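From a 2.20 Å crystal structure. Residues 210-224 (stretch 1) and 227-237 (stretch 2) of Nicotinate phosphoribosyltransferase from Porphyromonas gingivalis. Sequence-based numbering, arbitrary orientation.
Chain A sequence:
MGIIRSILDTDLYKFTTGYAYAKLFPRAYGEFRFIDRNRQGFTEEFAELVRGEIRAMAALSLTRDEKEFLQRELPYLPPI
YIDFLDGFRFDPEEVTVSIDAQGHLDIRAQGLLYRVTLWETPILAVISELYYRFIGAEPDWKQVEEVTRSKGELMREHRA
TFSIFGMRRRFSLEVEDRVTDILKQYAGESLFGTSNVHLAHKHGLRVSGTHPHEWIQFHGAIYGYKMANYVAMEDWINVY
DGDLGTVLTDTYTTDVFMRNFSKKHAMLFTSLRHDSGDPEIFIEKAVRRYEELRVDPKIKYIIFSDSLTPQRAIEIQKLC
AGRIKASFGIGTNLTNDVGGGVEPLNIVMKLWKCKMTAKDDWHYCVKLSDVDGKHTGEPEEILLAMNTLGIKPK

Stretch 1, residues 210-224: THPHEWIQFHGAIYG
Stretch 2 227-237: MANYVAMEDWI

Stretch 1 enters as an extended segment, Thr-210 to Pro-212 (phi/psi -133/172, -65/154 and -96/176), then turns into a helix that includes Glu-214 to Tyr-223. Gly-224 leaves helical geometry at phi/psi 98/161, where a side chain would be jammed against the preceding carbonyl; glycine is therefore required. Ala-228 to Ile-237 are helical, and the helix continues beyond the stretch. The N-to-C directions of the two helices make an angle of 121°, and their axes approach to 8.3 Å. The register is set by CA–CA distances of 4.5 Å for Gly-220 and Ala-228, 5.6 Å for Ile-216 and Ala-232, and 8.4 Å for His-211 and Trp-236, so the chains diverge away from the connecting turn. Together they bury 660 Å².

Close backbone packing depends on small residues. Ala-228 points its CB toward stretch 1, 3.6 Å from Gly-220 CA; an ideal CB on Gly-220 would lie 3.7 Å from Ala-228 CB. Ala-232 likewise leaves room for larger partners: its CB lies 3.3 Å from Ile-216 CD1. Ile-216 (chi1 -51°, chi2 -61°, m/m) starts sideways, but its end comes nearer, and its CG2 lies 3.5 Å from Asn-229 ND2.

One hydrogen bond across the stretches meets the geometric criteria: Trp-215 NE1 donates to Ala-232 O at 3.0 Å, with an N-H...O angle of 154°. With chi1 177° (t) and chi2 -115°, Trp-215 turns its ring edge to Ala-232 O, which lies near the ring plane. The same carbonyl accepts the helical bond from Trp-236 N, at 3.0 Å from Ala-232 O.

Aromatic contacts run in series from His-211 to Trp-236 to Trp-215 at the wider end. Trp-236 (chi1 -169°, t; chi2 -104°) directs its edge toward the face of Trp-215; the six-membered ring of the former and five-membered ring of the latter have centroids 5.1 Å apart and planes at 64°. His-211 (chi1 76°, p; chi2 69°) presents its edge to the Trp-236 face, with centroids 5.6 Å apart and planes at 62°. His-211 CB also makes a CH-pi contact, 3.5 Å from the centroid of the six-membered ring of Trp-236 and 14° off the normal. His-211 ND1 donates to Pro-212 O at 2.9 Å, satisfying a polar atom in this buried setting.

His-219 (chi1 m) is a knob among Ala-228, Val-231, Ala-232 and Asp-235. Nearer the turn, Tyr-223 (chi1 -60°, m; chi2 -70°) covers Val-231 (chi1 t): Tyr-223 CE2 lies 4.1 Å from Val-231 CG1, which sits over one ring face at this exposed margin.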

# COMPACT_ATOMS: atom_id res chain seq x y z
N THR A 210 -2.65 6.33 1.00
CA THR A 210 -1.59 7.33 1.08
C THR A 210 -0.54 6.97 0.04
O THR A 210 -0.62 5.90 -0.55
CB THR A 210 -0.90 7.32 2.46
OG1 THR A 210 -0.18 6.08 2.62
CG2 THR A 210 -1.92 7.44 3.57
N HIS A 211 0.44 7.84 -0.18
CA HIS A 211 1.49 7.52 -1.13
C HIS A 211 2.20 6.31 -0.50
O HIS A 211 2.16 6.14 0.72
CB HIS A 211 2.45 8.70 -1.31
CG HIS A 211 3.41 8.88 -0.17
ND1 HIS A 211 4.43 7.99 0.10
CD2 HIS A 211 3.48 9.83 0.79
CE1 HIS A 211 5.09 8.38 1.17
NE2 HIS A 211 4.53 9.50 1.61
N PRO A 212 2.84 5.47 -1.31
CA PRO A 212 3.53 4.29 -0.77
C PRO A 212 5.02 4.51 -0.54
O PRO A 212 5.58 5.56 -0.88
CB PRO A 212 3.28 3.26 -1.85
CG PRO A 212 3.51 4.11 -3.09
CD PRO A 212 2.77 5.41 -2.78
N HIS A 213 5.67 3.49 0.04
CA HIS A 213 7.09 3.52 0.30
C HIS A 213 7.88 3.58 -1.00
O HIS A 213 8.93 4.23 -1.05
CB HIS A 213 7.54 2.26 1.06
CG HIS A 213 7.08 2.21 2.49
ND1 HIS A 213 7.56 3.07 3.46
CD2 HIS A 213 6.19 1.41 3.11
CE1 HIS A 213 6.98 2.79 4.61
NE2 HIS A 213 6.14 1.79 4.43
N GLU A 214 7.39 2.92 -2.05
CA GLU A 214 8.11 2.90 -3.33
C GLU A 214 8.38 4.30 -3.87
O GLU A 214 9.41 4.53 -4.50
CB GLU A 214 7.35 2.07 -4.39
CG GLU A 214 5.99 2.61 -4.78
CD GLU A 214 5.36 1.86 -5.95
OE1 GLU A 214 5.79 2.08 -7.11
OE2 GLU A 214 4.45 1.04 -5.72
N TRP A 215 7.47 5.23 -3.61
CA TRP A 215 7.62 6.61 -4.07
C TRP A 215 8.86 7.22 -3.43
O TRP A 215 9.68 7.81 -4.12
CB TRP A 215 6.38 7.43 -3.72
CG TRP A 215 6.46 8.89 -4.08
CD1 TRP A 215 6.47 9.95 -3.21
CD2 TRP A 215 6.51 9.45 -5.41
NE1 TRP A 215 6.52 11.13 -3.91
CE2 TRP A 215 6.55 10.86 -5.26
CE3 TRP A 215 6.54 8.91 -6.70
CZ2 TRP A 215 6.60 11.72 -6.35
CZ3 TRP A 215 6.60 9.77 -7.79
CH2 TRP A 215 6.63 11.17 -7.61
N ILE A 216 9.00 7.05 -2.12
CA ILE A 216 10.16 7.58 -1.41
C ILE A 216 11.42 6.82 -1.82
O ILE A 216 12.47 7.41 -2.04
CB ILE A 216 10.01 7.44 0.12
CG1 ILE A 216 8.67 7.98 0.59
CG2 ILE A 216 11.15 8.16 0.82
CD1 ILE A 216 8.47 9.42 0.32
N GLN A 217 11.31 5.50 -1.89
CA GLN A 217 12.43 4.65 -2.26
C GLN A 217 12.98 4.99 -3.65
O GLN A 217 14.19 4.95 -3.88
CB GLN A 217 11.99 3.20 -2.23
CG GLN A 217 11.74 2.66 -0.85
CD GLN A 217 11.27 1.22 -0.88
OE1 GLN A 217 10.11 0.94 -1.20
NE2 GLN A 217 12.17 0.29 -0.59
N PHE A 218 12.09 5.30 -4.59
CA PHE A 218 12.51 5.66 -5.93
C PHE A 218 13.39 6.90 -5.81
O PHE A 218 14.47 6.96 -6.39
CB PHE A 218 11.30 5.96 -6.81
CG PHE A 218 11.65 6.53 -8.15
CD1 PHE A 218 12.21 5.72 -9.14
CD2 PHE A 218 11.43 7.88 -8.44
CE1 PHE A 218 12.55 6.24 -10.39
CE2 PHE A 218 11.77 8.41 -9.68
CZ PHE A 218 12.33 7.60 -10.66
N HIS A 219 12.93 7.88 -5.03
CA HIS A 219 13.67 9.12 -4.85
C HIS A 219 15.00 8.88 -4.15
O HIS A 219 16.00 9.54 -4.44
CB HIS A 219 12.82 10.13 -4.06
CG HIS A 219 11.70 10.72 -4.86
ND1 HIS A 219 11.81 11.93 -5.52
CD2 HIS A 219 10.47 10.25 -5.16
CE1 HIS A 219 10.70 12.18 -6.18
NE2 HIS A 219 9.86 11.17 -5.98
N GLY A 220 15.03 7.92 -3.23
CA GLY A 220 16.27 7.62 -2.54
C GLY A 220 17.30 7.03 -3.49
O GLY A 220 18.49 7.33 -3.41
N ALA A 221 16.85 6.17 -4.39
CA ALA A 221 17.73 5.53 -5.35
C ALA A 221 18.26 6.50 -6.39
O ALA A 221 19.42 6.43 -6.79
CB ALA A 221 17.00 4.38 -6.04
N ILE A 222 17.40 7.42 -6.84
CA ILE A 222 17.79 8.40 -7.85
C ILE A 222 18.49 9.64 -7.30
O ILE A 222 19.53 10.04 -7.81
CB ILE A 222 16.54 8.87 -8.66
CG1 ILE A 222 15.84 7.67 -9.29
CG2 ILE A 222 16.96 9.85 -9.74
CD1 ILE A 222 16.73 6.80 -10.17
N TYR A 223 17.92 10.25 -6.26
CA TYR A 223 18.48 11.47 -5.67
C TYR A 223 19.38 11.29 -4.46
O TYR A 223 19.99 12.26 -4.00
CB TYR A 223 17.34 12.42 -5.31
CG TYR A 223 16.52 12.83 -6.48
CD1 TYR A 223 17.03 13.68 -7.46
CD2 TYR A 223 15.22 12.35 -6.65
CE1 TYR A 223 16.28 14.04 -8.58
CE2 TYR A 223 14.46 12.70 -7.76
CZ TYR A 223 15.00 13.54 -8.72
OH TYR A 223 14.26 13.88 -9.82
N GLY A 224 19.48 10.08 -3.93
CA GLY A 224 20.32 9.88 -2.76
C GLY A 224 19.49 9.90 -1.50
O GLY A 224 18.36 10.42 -1.49
N MET A 227 18.47 13.64 0.62
CA MET A 227 17.32 14.40 0.15
C MET A 227 16.07 13.60 -0.24
O MET A 227 15.07 14.19 -0.64
CB MET A 227 17.73 15.28 -1.03
CG MET A 227 18.56 16.50 -0.64
SD MET A 227 17.70 17.65 0.52
CE MET A 227 18.87 17.63 1.91
N ALA A 228 16.13 12.28 -0.11
CA ALA A 228 15.00 11.42 -0.49
C ALA A 228 13.63 11.89 0.01
O ALA A 228 12.74 12.20 -0.80
CB ALA A 228 15.25 9.99 -0.03
N ASN A 229 13.47 11.95 1.34
CA ASN A 229 12.20 12.36 1.93
C ASN A 229 11.76 13.74 1.45
O ASN A 229 10.62 13.94 1.05
CB ASN A 229 12.29 12.36 3.46
CG ASN A 229 12.16 10.97 4.07
OD1 ASN A 229 12.96 10.56 4.92
ND2 ASN A 229 11.14 10.23 3.64
N TYR A 230 12.69 14.70 1.47
CA TYR A 230 12.37 16.07 1.06
C TYR A 230 11.89 16.19 -0.39
O TYR A 230 10.83 16.76 -0.66
CB TYR A 230 13.57 16.99 1.27
CG TYR A 230 13.26 18.43 0.97
CD1 TYR A 230 12.66 19.26 1.92
CD2 TYR A 230 13.52 18.96 -0.30
CE1 TYR A 230 12.33 20.58 1.62
CE2 TYR A 230 13.18 20.27 -0.61
CZ TYR A 230 12.59 21.08 0.35
OH TYR A 230 12.28 22.38 0.03
N VAL A 231 12.68 15.66 -1.33
CA VAL A 231 12.30 15.74 -2.74
C VAL A 231 11.04 14.92 -3.04
O VAL A 231 10.24 15.30 -3.91
CB VAL A 231 13.45 15.26 -3.64
CG1 VAL A 231 13.08 15.48 -5.10
CG2 VAL A 231 14.71 16.04 -3.31
N ALA A 232 10.86 13.80 -2.35
CA ALA A 232 9.67 12.99 -2.55
C ALA A 232 8.42 13.81 -2.19
O ALA A 232 7.43 13.80 -2.91
CB ALA A 232 9.74 11.72 -1.70
N MET A 233 8.48 14.53 -1.07
CA MET A 233 7.35 15.35 -0.64
C MET A 233 7.12 16.53 -1.61
O MET A 233 5.99 16.83 -1.97
CB MET A 233 7.56 15.89 0.79
CG MET A 233 7.40 14.84 1.90
SD MET A 233 7.50 15.53 3.59
CE MET A 233 5.99 15.24 4.13
N GLU A 234 8.20 17.19 -2.04
CA GLU A 234 8.08 18.31 -2.97
C GLU A 234 7.47 17.84 -4.29
O GLU A 234 6.63 18.54 -4.86
CB GLU A 234 9.45 18.95 -3.24
CG GLU A 234 9.96 19.82 -2.10
CD GLU A 234 9.24 21.16 -2.02
OE1 GLU A 234 9.59 22.07 -2.81
OE2 GLU A 234 8.33 21.31 -1.19
N ASP A 235 7.88 16.67 -4.77
CA ASP A 235 7.34 16.15 -6.01
C ASP A 235 5.87 15.75 -5.85
O ASP A 235 5.07 15.94 -6.76
CB ASP A 235 8.17 14.95 -6.50
CG ASP A 235 9.53 15.36 -7.05
OD1 ASP A 235 9.74 16.58 -7.24
OD2 ASP A 235 10.39 14.49 -7.29
N TRP A 236 5.52 15.22 -4.68
CA TRP A 236 4.14 14.82 -4.43
C TRP A 236 3.24 16.07 -4.45
O TRP A 236 2.11 16.04 -4.96
CB TRP A 236 4.03 14.11 -3.08
CG TRP A 236 2.70 13.44 -2.86
CD1 TRP A 236 1.68 13.87 -2.07
CD2 TRP A 236 2.27 12.19 -3.42
NE1 TRP A 236 0.64 12.98 -2.10
CE2 TRP A 236 0.97 11.93 -2.92
CE3 TRP A 236 2.85 11.26 -4.30
CZ2 TRP A 236 0.25 10.79 -3.26
CZ3 TRP A 236 2.13 10.11 -4.63
CH2 TRP A 236 0.84 9.89 -4.12
N ILE A 237 3.75 17.16 -3.90
CA ILE A 237 3.01 18.41 -3.87
C ILE A 237 2.88 18.96 -5.29
O ILE A 237 1.83 19.50 -5.66
CB ILE A 237 3.74 19.45 -2.99
CG1 ILE A 237 3.69 18.99 -1.53
CG2 ILE A 237 3.09 20.83 -3.15
CD1 ILE A 237 4.65 19.74 -0.63